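Local coordinates for protein rhamnosidase B (Bacillus sp., PDB 2OKX) that hydrolyses terminal alpha-L-rhamnose residues from glycosides, as a family 78 glycoside hydrolase built round an alpha-helical barrel, at residues N737-E743 with V775-R780; V761-Q767 with P792-I798; Q767-Y771 with I784-L788. All coordinates share one frame; numbering follows the deposited sequence.

Contact 1: residues N737-E743 with V775-R780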
loop_
_atom_site.group_PDB
_atom_site.type_symbol
_atom_site.label_atom_id
_atom_site.label_comp_id
_atom_site.label_asym_id
_atom_site.label_seq_id
_atom_site.Cartn_x
_atom_site.Cartn_y
_atom_site.Cartn_z
ATOM N N ASN A 737 11.488 19.403 -29.455
ATOM C CA ASN A 737 11.925 20.796 -29.486
ATOM C C ASN A 737 11.296 21.557 -30.649
ATOM O O ASN A 737 11.084 22.767 -30.570
ATOM C CB ASN A 737 13.453 20.875 -29.596
ATOM C CG ASN A 737 14.150 20.674 -28.261
ATOM O OD1 ASN A 737 13.921 21.423 -27.313
ATOM N ND2 ASN A 737 15.011 19.666 -28.185
ATOM N N ALA A 738 10.995 20.838 -31.725
ATOM C CA ALA A 738 10.403 21.441 -32.914
ATOM C C ALA A 738 8.899 21.674 -32.801
ATOM O O ALA A 738 8.372 22.633 -33.365
ATOM C CB ALA A 738 10.696 20.569 -34.131
ATOM N N VAL A 739 8.212 20.809 -32.061
ATOM C CA VAL A 739 6.764 20.915 -31.922
ATOM C C VAL A 739 6.239 21.407 -30.574
ATOM O O VAL A 739 5.507 22.395 -30.504
ATOM C CB VAL A 739 6.096 19.547 -32.213
ATOM C CG1 VAL A 739 4.580 19.685 -32.178
ATOM C CG2 VAL A 739 6.564 19.015 -33.561
ATOM N N LEU A 740 6.617 20.710 -29.508
ATOM C CA LEU A 740 6.143 21.026 -28.164
ATOM C C LEU A 740 6.642 22.297 -27.481
ATOM O O LEU A 740 6.261 22.575 -26.343
ATOM C CB LEU A 740 6.397 19.821 -27.258
ATOM C CG LEU A 740 5.663 18.567 -27.744
ATOM C CD1 LEU A 740 6.031 17.370 -26.884
ATOM C CD2 LEU A 740 4.158 18.821 -27.707
ATOM N N TRP A 741 7.476 23.078 -28.160
ATOM C CA TRP A 741 7.985 24.313 -27.570
ATOM C C TRP A 741 7.209 25.545 -28.030
ATOM O O TRP A 741 6.837 25.656 -29.198
ATOM C CB TRP A 741 9.474 24.478 -27.898
ATOM C CG TRP A 741 10.061 25.784 -27.438
ATOM C CD1 TRP A 741 10.130 26.949 -28.149
ATOM C CD2 TRP A 741 10.652 26.061 -26.160
ATOM N NE1 TRP A 741 10.727 27.933 -27.396
ATOM C CE2 TRP A 741 11.057 27.415 -26.171
ATOM C CE3 TRP A 741 10.877 25.297 -25.005
ATOM C CZ2 TRP A 741 11.677 28.023 -25.070
ATOM C CZ3 TRP A 741 11.493 25.901 -23.911
ATOM C CH2 TRP A 741 11.885 27.252 -23.955
ATOM N N ASP A 742 6.958 26.463 -27.100
ATOM C CA ASP A 742 6.239 27.698 -27.402
ATOM C C ASP A 742 7.200 28.879 -27.288
ATOM O O ASP A 742 7.756 29.133 -26.219
ATOM C CB ASP A 742 5.077 27.898 -26.427
ATOM C CG ASP A 742 4.180 29.060 -26.821
ATOM O OD1 ASP A 742 3.487 28.950 -27.853
ATOM O OD2 ASP A 742 4.168 30.085 -26.105
ATOM N N GLU A 743 7.386 29.601 -28.389
ATOM C CA GLU A 743 8.290 30.747 -28.406
ATOM C C GLU A 743 7.839 31.901 -27.519
ATOM O O GLU A 743 8.641 32.465 -26.777
ATOM C CB GLU A 743 8.476 31.249 -29.840
ATOM C CG GLU A 743 9.200 30.267 -30.748
ATOM C CD GLU A 743 10.628 29.999 -30.304
ATOM O OE1 GLU A 743 11.291 29.141 -30.926
ATOM O OE2 GLU A 743 11.092 30.646 -29.338
ATOM N N VAL A 775 16.765 17.401 -22.918
ATOM C CA VAL A 775 16.102 17.775 -24.159
ATOM C C VAL A 775 16.248 19.276 -24.355
ATOM O O VAL A 775 16.350 19.761 -25.481
ATOM C CB VAL A 775 14.600 17.404 -24.123
ATOM C CG1 VAL A 775 13.877 18.017 -25.312
ATOM C CG2 VAL A 775 14.444 15.891 -24.143
ATOM N N ALA A 776 16.261 20.005 -23.245
ATOM C CA ALA A 776 16.407 21.452 -23.282
ATOM C C ALA A 776 17.890 21.800 -23.235
ATOM O O ALA A 776 18.532 21.682 -22.192
ATOM C CB ALA A 776 15.680 22.083 -22.100
ATOM N N GLN A 777 18.430 22.223 -24.372
ATOM C CA GLN A 777 19.841 22.583 -24.463
ATOM C C GLN A 777 20.005 24.050 -24.839
ATOM O O GLN A 777 19.048 24.710 -25.244
ATOM C CB GLN A 777 20.541 21.706 -25.505
ATOM C CG GLN A 777 20.523 20.216 -25.190
ATOM C CD GLN A 777 21.339 19.868 -23.959
ATOM O OE1 GLN A 777 21.075 20.362 -22.863
ATOM N NE2 GLN A 777 22.338 19.011 -24.136
ATOM N N GLY A 778 21.226 24.553 -24.698
ATOM C CA GLY A 778 21.505 25.936 -25.033
ATOM C C GLY A 778 20.553 26.940 -24.412
ATOM O O GLY A 778 20.216 26.850 -23.232
ATOM N N GLU A 779 20.119 27.898 -25.222
ATOM C CA GLU A 779 19.212 28.951 -24.780
ATOM C C GLU A 779 18.040 28.428 -23.954
ATOM O O GLU A 779 17.747 28.953 -22.879
ATOM C CB GLU A 779 18.680 29.711 -25.996
ATOM C CG GLU A 779 19.771 30.207 -26.935
ATOM C CD GLU A 779 19.216 30.848 -28.191
ATOM O OE1 GLU A 779 18.441 30.179 -28.908
ATOM O OE2 GLU A 779 19.558 32.018 -28.464
ATOM N N ARG A 780 17.372 27.397 -24.459
ATOM C CA ARG A 780 16.230 26.820 -23.762
ATOM C C ARG A 780 16.622 26.249 -22.404
ATOM O O ARG A 780 15.825 26.258 -21.467
ATOM C CB ARG A 780 15.576 25.738 -24.624
ATOM C CG ARG A 780 14.933 26.296 -25.881
ATOM C CD ARG A 780 14.269 25.217 -26.707
ATOM N NE ARG A 780 13.611 25.782 -27.882
ATOM C CZ ARG A 780 12.924 25.072 -28.770
ATOM N NH1 ARG A 780 12.801 23.759 -28.622
ATOM N NH2 ARG A 780 12.358 25.676 -29.805
#
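Asn737 O accepts from both terminal nitrogens of Arg780, from NH1 at 2.8 Å and nearly straight, and from NH2 more weakly at 3.3 Å. The same NH1 also donates to Asn737 OD1 at 2.9 Å, a more bent bond, so one nitrogen spans the main-chain and side-chain oxygens of a single residue at the end of helix 723-739. Asn737 OD1 has a further partner in the hydroxyl of Tyr748, while its ND2 donates to Val775 O at 3.0 Å, with that oxygen close to the amide plane. Both ends of the amide are therefore used, which fixes its rotation.

Trp741 supplies the floor. Its indole swings away from its own backbone N (chi1 175°) to lie flat against the guanidinium, planes 13° apart, and Arg780 CZ sits 3.4 Å from the centroid of the five-membered Trp741 ring in a cation-pi stack. The extended arginine chain continues over the same face, placing CD above the six-membered ring. Glu743 OE1 adds only a long salt bridge to Arg780 NH2, at 3.8 Å; its other oxygen, OE2, weakly accepts from Trp741 NE1. The guanidinium charge is thus met by two oxygens of Asn737, an indole face and a distant carboxylate, which would probably stabilise it at this partly buried junction between helices 723-739 and 778-789.

Contact 2: residues V761-Q767 with P792-I798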
loop_
_atom_site.group_PDB
_atom_site.type_symbol
_atom_site.label_atom_id
_atom_site.label_comp_id
_atom_site.label_asym_id
_atom_site.label_seq_id
_atom_site.Cartn_x
_atom_site.Cartn_y
_atom_site.Cartn_z
ATOM N N VAL A 761 -1.781 25.205 -21.183
ATOM C CA VAL A 761 -1.410 25.038 -19.785
ATOM C C VAL A 761 0.098 24.819 -19.660
ATOM O O VAL A 761 0.675 23.990 -20.363
ATOM C CB VAL A 761 -2.160 23.834 -19.155
ATOM C CG1 VAL A 761 -1.717 23.631 -17.711
ATOM C CG2 VAL A 761 -3.663 24.073 -19.217
ATOM N N TYR A 762 0.728 25.574 -18.767
ATOM C CA TYR A 762 2.164 25.466 -18.537
ATOM C C TYR A 762 2.437 25.089 -17.086
ATOM O O TYR A 762 1.888 25.691 -16.160
ATOM C CB TYR A 762 2.843 26.791 -18.877
ATOM C CG TYR A 762 2.732 27.141 -20.341
ATOM C CD1 TYR A 762 3.598 26.580 -21.279
ATOM C CD2 TYR A 762 1.725 27.991 -20.799
ATOM C CE1 TYR A 762 3.465 26.853 -22.637
ATOM C CE2 TYR A 762 1.580 28.271 -22.159
ATOM C CZ TYR A 762 2.453 27.698 -23.070
ATOM O OH TYR A 762 2.309 27.963 -24.414
ATOM N N SER A 763 3.292 24.091 -16.892
ATOM C CA SER A 763 3.612 23.625 -15.549
ATOM C C SER A 763 5.107 23.551 -15.286
ATOM O O SER A 763 5.911 23.411 -16.206
ATOM C CB SER A 763 3.001 22.242 -15.328
ATOM O OG SER A 763 3.575 21.302 -16.222
ATOM N N MET A 764 5.476 23.653 -14.015
ATOM C CA MET A 764 6.876 23.558 -13.623
ATOM C C MET A 764 7.352 22.146 -13.926
ATOM O O MET A 764 8.495 21.937 -14.336
ATOM C CB MET A 764 7.030 23.830 -12.129
ATOM C CG MET A 764 7.062 25.298 -11.769
ATOM S SD MET A 764 8.463 26.097 -12.573
ATOM C CE MET A 764 9.833 25.237 -11.794
ATOM N N GLN A 765 6.455 21.183 -13.724
ATOM C CA GLN A 765 6.752 19.774 -13.946
ATOM C C GLN A 765 7.353 19.481 -15.319
ATOM O O GLN A 765 8.422 18.880 -15.428
ATOM C CB GLN A 765 5.483 18.928 -13.757
ATOM C CG GLN A 765 4.983 18.801 -12.309
ATOM C CD GLN A 765 4.073 19.937 -11.866
ATOM O OE1 GLN A 765 3.384 19.829 -10.849
ATOM N NE2 GLN A 765 4.068 21.030 -12.620
ATOM N N THR A 766 6.656 19.896 -16.370
ATOM C CA THR A 766 7.133 19.650 -17.722
ATOM C C THR A 766 8.498 20.275 -17.979
ATOM O O THR A 766 9.341 19.677 -18.644
ATOM C CB THR A 766 6.127 20.174 -18.761
ATOM O OG1 THR A 766 4.881 19.483 -18.594
ATOM C CG2 THR A 766 6.647 19.938 -20.178
ATOM N N GLN A 767 8.711 21.473 -17.447
ATOM C CA GLN A 767 9.980 22.170 -17.628
ATOM C C GLN A 767 11.102 21.424 -16.903
ATOM O O GLN A 767 12.190 21.234 -17.452
ATOM C CB GLN A 767 9.887 23.601 -17.091
ATOM C CG GLN A 767 8.641 24.371 -17.513
ATOM C CD GLN A 767 8.301 24.197 -18.984
ATOM O OE1 GLN A 767 9.163 24.324 -19.854
ATOM N NE2 GLN A 767 7.031 23.915 -19.267
ATOM N N PRO A 792 7.577 30.441 -12.168
ATOM C CA PRO A 792 6.509 31.385 -12.516
ATOM C C PRO A 792 5.213 30.996 -11.803
ATOM O O PRO A 792 4.666 29.921 -12.040
ATOM C CB PRO A 792 6.398 31.234 -14.030
ATOM C CG PRO A 792 7.798 30.874 -14.434
ATOM C CD PRO A 792 8.180 29.863 -13.381
ATOM N N PRO A 793 4.710 31.867 -10.919
ATOM C CA PRO A 793 3.474 31.583 -10.182
ATOM C C PRO A 793 2.265 31.275 -11.065
ATOM O O PRO A 793 1.268 30.728 -10.587
ATOM C CB PRO A 793 3.281 32.842 -9.337
ATOM C CG PRO A 793 3.922 33.908 -10.172
ATOM C CD PRO A 793 5.187 33.229 -10.629
ATOM N N ALA A 794 2.358 31.619 -12.346
ATOM C CA ALA A 794 1.267 31.367 -13.284
ATOM C C ALA A 794 1.293 29.918 -13.748
ATOM O O ALA A 794 0.279 29.378 -14.197
ATOM C CB ALA A 794 1.377 32.299 -14.482
ATOM N N PHE A 795 2.462 29.295 -13.649
ATOM C CA PHE A 795 2.619 27.901 -14.046
ATOM C C PHE A 795 1.994 26.987 -13.006
ATOM O O PHE A 795 1.840 27.370 -11.844
ATOM C CB PHE A 795 4.101 27.529 -14.168
ATOM C CG PHE A 795 4.755 27.990 -15.438
ATOM C CD1 PHE A 795 6.037 27.552 -15.760
ATOM C CD2 PHE A 795 4.106 28.857 -16.310
ATOM C CE1 PHE A 795 6.663 27.967 -16.931
ATOM C CE2 PHE A 795 4.726 29.278 -17.485
ATOM C CZ PHE A 795 6.006 28.832 -17.795
ATOM N N VAL A 796 1.628 25.783 -13.430
ATOM C CA VAL A 796 1.074 24.804 -12.506
ATOM C C VAL A 796 2.262 24.482 -11.601
ATOM O O VAL A 796 3.389 24.386 -12.081
ATOM C CB VAL A 796 0.618 23.522 -13.245
ATOM C CG1 VAL A 796 0.235 22.444 -12.242
ATOM C CG2 VAL A 796 -0.570 23.839 -14.145
ATOM N N GLN A 797 2.019 24.331 -10.304
ATOM C CA GLN A 797 3.097 24.049 -9.360
ATOM C C GLN A 797 3.220 22.569 -9.002
ATOM O O GLN A 797 2.303 21.782 -9.251
ATOM C CB GLN A 797 2.893 24.868 -8.084
ATOM C CG GLN A 797 2.816 26.375 -8.311
ATOM C CD GLN A 797 4.086 26.944 -8.920
ATOM O OE1 GLN A 797 5.183 26.724 -8.412
ATOM N NE2 GLN A 797 3.942 27.685 -10.014
ATOM N N ILE A 798 4.359 22.200 -8.417
ATOM C CA ILE A 798 4.612 20.820 -8.006
ATOM C C ILE A 798 3.606 20.443 -6.925
ATOM O O ILE A 798 3.441 21.169 -5.942
ATOM C CB ILE A 798 6.051 20.661 -7.460
ATOM C CG1 ILE A 798 7.058 20.864 -8.599
ATOM C CG2 ILE A 798 6.228 19.281 -6.828
ATOM C CD1 ILE A 798 8.503 20.741 -8.169
#
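This is a single backbone bridge with side-chain packing around it, joining the start of helix 764-772 to the loop that leads from helix 778-789 to helix 801-813. Ser763 and Val796 are the bridged pair. Val796 N donates to Tyr762 O at 2.7 Å and Met764 N donates to Val796 O at 2.9 Å, so the loop residue is held through both its N-H and its carbonyl. The bridge brings Ser763 CB to 3.4 Å from Val796 CB, tighter than usual for two carbons. Val796 CG2 also meets Val761 CG1.

Phe795 forms the apolar centre. Tyr762 CB lies over one face of its ring, 3.8 Å from the centroid and toward the rim, whereas Pro792 CB covers the opposite face. The two aromatic rings are slid apart and barely overlap. Met764, bent at chi2 (-61°), brings SD to the edge of the Phe795 ring, near its plane, and to 3.9 Å from Pro792 CD. Gln767 reaches back along its helix, where NE2 donates to Ser763 O and also to Tyr748 O.

On the loop side, Phe795 N bonds to Pro792 O in a type I turn. Gln797, just after the turn, folds back so that NE2 donates to Phe795 O at 2.8 Å from above its carbonyl plane, and weakly to Pro792 O. Ser763 is the N-cap of helix 764-772: its OG accepts a weak bond from Thr766 N and is hydrogen-bonded to Asp750. The arrangement is that of a capped helix start tied by an isolated beta bridge to an interhelical loop of the six-hairpin glycosidase domain.

Contact 3: residues Q767-Y771 with I784-L788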
loop_
_atom_site.group_PDB
_atom_site.type_symbol
_atom_site.label_atom_id
_atom_site.label_comp_id
_atom_site.label_asym_id
_atom_site.label_seq_id
_atom_site.Cartn_x
_atom_site.Cartn_y
_atom_site.Cartn_z
ATOM N N GLN A 767 8.711 21.473 -17.447
ATOM C CA GLN A 767 9.980 22.170 -17.628
ATOM C C GLN A 767 11.102 21.424 -16.903
ATOM O O GLN A 767 12.190 21.234 -17.452
ATOM C CB GLN A 767 9.887 23.601 -17.091
ATOM C CG GLN A 767 8.641 24.371 -17.513
ATOM C CD GLN A 767 8.301 24.197 -18.984
ATOM O OE1 GLN A 767 9.163 24.324 -19.854
ATOM N NE2 GLN A 767 7.031 23.915 -19.267
ATOM N N VAL A 768 10.834 21.010 -15.665
ATOM C CA VAL A 768 11.824 20.282 -14.881
ATOM C C VAL A 768 12.230 19.001 -15.604
ATOM O O VAL A 768 13.413 18.677 -15.693
ATOM C CB VAL A 768 11.278 19.918 -13.475
ATOM C CG1 VAL A 768 12.237 18.970 -12.768
ATOM C CG2 VAL A 768 11.095 21.178 -12.646
ATOM N N VAL A 769 11.246 18.275 -16.122
ATOM C CA VAL A 769 11.526 17.031 -16.829
ATOM C C VAL A 769 12.350 17.277 -18.092
ATOM O O VAL A 769 13.241 16.495 -18.418
ATOM C CB VAL A 769 10.219 16.290 -17.208
ATOM C CG1 VAL A 769 10.540 15.041 -18.010
ATOM C CG2 VAL A 769 9.451 15.915 -15.945
ATOM N N ALA A 770 12.052 18.358 -18.804
ATOM C CA ALA A 770 12.791 18.682 -20.019
ATOM C C ALA A 770 14.257 18.934 -19.661
ATOM O O ALA A 770 15.169 18.544 -20.394
ATOM C CB ALA A 770 12.191 19.915 -20.686
ATOM N N TYR A 771 14.469 19.579 -18.521
ATOM C CA TYR A 771 15.811 19.889 -18.046
ATOM C C TYR A 771 16.583 18.620 -17.682
ATOM O O TYR A 771 17.731 18.443 -18.093
ATOM C CB TYR A 771 15.723 20.800 -16.823
ATOM C CG TYR A 771 17.056 21.329 -16.344
ATOM C CD1 TYR A 771 17.714 22.348 -17.034
ATOM C CD2 TYR A 771 17.657 20.816 -15.198
ATOM C CE1 TYR A 771 18.941 22.844 -16.591
ATOM C CE2 TYR A 771 18.880 21.301 -14.747
ATOM C CZ TYR A 771 19.517 22.315 -15.447
ATOM O OH TYR A 771 20.728 22.790 -15.003
ATOM N N ILE A 784 15.064 27.396 -18.798
ATOM C CA ILE A 784 14.517 26.461 -17.819
ATOM C C ILE A 784 15.160 26.688 -16.452
ATOM O O ILE A 784 14.477 26.679 -15.428
ATOM C CB ILE A 784 14.744 24.991 -18.252
ATOM C CG1 ILE A 784 14.082 24.736 -19.610
ATOM C CG2 ILE A 784 14.161 24.043 -17.211
ATOM C CD1 ILE A 784 12.589 24.985 -19.632
ATOM N N GLU A 785 16.472 26.907 -16.439
ATOM C CA GLU A 785 17.188 27.145 -15.190
ATOM C C GLU A 785 16.646 28.364 -14.457
ATOM O O GLU A 785 16.659 28.416 -13.225
ATOM C CB GLU A 785 18.685 27.307 -15.460
ATOM C CG GLU A 785 19.343 26.023 -15.930
ATOM C CD GLU A 785 20.851 26.134 -16.061
ATOM O OE1 GLU A 785 21.497 25.096 -16.325
ATOM O OE2 GLU A 785 21.389 27.251 -15.905
ATOM N N GLY A 786 16.165 29.347 -15.214
ATOM C CA GLY A 786 15.608 30.532 -14.593
ATOM C C GLY A 786 14.333 30.154 -13.863
ATOM O O GLY A 786 14.060 30.640 -12.761
ATOM N N TYR A 787 13.548 29.278 -14.483
ATOM C CA TYR A 787 12.300 28.814 -13.892
ATOM C C TYR A 787 12.598 28.028 -12.617
ATOM O O TYR A 787 11.878 28.144 -11.626
ATOM C CB TYR A 787 11.543 27.927 -14.889
ATOM C CG TYR A 787 11.049 28.655 -16.126
ATOM C CD1 TYR A 787 10.678 27.948 -17.270
ATOM C CD2 TYR A 787 10.947 30.048 -16.152
ATOM C CE1 TYR A 787 10.220 28.608 -18.412
ATOM C CE2 TYR A 787 10.489 30.718 -17.289
ATOM C CZ TYR A 787 10.130 29.992 -18.413
ATOM O OH TYR A 787 9.690 30.650 -19.541
ATOM N N LEU A 788 13.664 27.233 -12.649
ATOM C CA LEU A 788 14.057 26.437 -11.492
ATOM C C LEU A 788 14.322 27.325 -10.278
ATOM O O LEU A 788 13.833 27.048 -9.180
ATOM C CB LEU A 788 15.310 25.609 -11.812
ATOM C CG LEU A 788 15.205 24.571 -12.934
ATOM C CD1 LEU A 788 16.511 23.799 -13.033
ATOM C CD2 LEU A 788 14.047 23.614 -12.666
#
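Helical segments 767-771 and 784-788 run at 126° to each other, partly antiparallel; their axes come within 9.8 Å, and the CA atoms of Gln767 and Ile784 are the nearest pair. Tyr771 does most of the joining. A chi1 of -173° carries its ring out toward helix 778-789, where Leu788 CD1 sits over one face, 3.9 Å from the ring centroid in a CH-pi contact. Ile784 CG2 packs against the base of the same side chain, 3.6 Å from Tyr771 CB, the two side chains lying alongside each other and pointing opposite ways.

At the far end, Tyr771 OH donates to Glu785 OE1 at 2.8 Å. The extended glutamate brings its CG past Tyr771 CE1, and the hydroxyl meets OE1 from above the carboxylate plane, ring and carboxylate planes standing 68° apart. A phenylalanine in place of Tyr771 would keep the ring packing but would probably leave Glu785 OE1 without its hydroxyl partner and the carboxylate freer to turn.

Beyond the tyrosine, Val768 CG2 touches Leu788 CD2 at 3.8 Å, and Ile784 CD1 fits against the side chain of Gln767, 3.5 Å from its OE1. The ring of Tyr787 lies obliquely beside Gln767 CG, while its hydroxyl bonds to the backbone O of Arg746. Ala810 and Lys813 of helix 801-813 also pack on Tyr771. In this mainly apolar interface, the hydroxyl-carboxylate bond satisfies the polar end of a buried side chain and holds the tip of Tyr771 to Glu785, while Leu788 packs on its face.

In the fold
All three contacts lie within the six-hairpin glycosidase domain, on one side of the chain's centre. The centres of contacts 2 and 3 are about 10 Å apart, those of 1 and 3 about 11 Å and those of 1 and 2 about 16 Å. Contact 3 pairs the consecutive helices 764-772 and 778-789 and is nested inside the loop that contact 2 closes. Contact 1 shares helix 778-789 with contact 3, and its segments alternate along the chain with those of both others. Probable hydrogen bonds link Val775 N to Ala770 O and Asp742 OD2 to Tyr762 OH, and Phe795 and Pro792 pack on Tyr787, so these helices and their loops pack as one continuous part of the alpha-barrel domain.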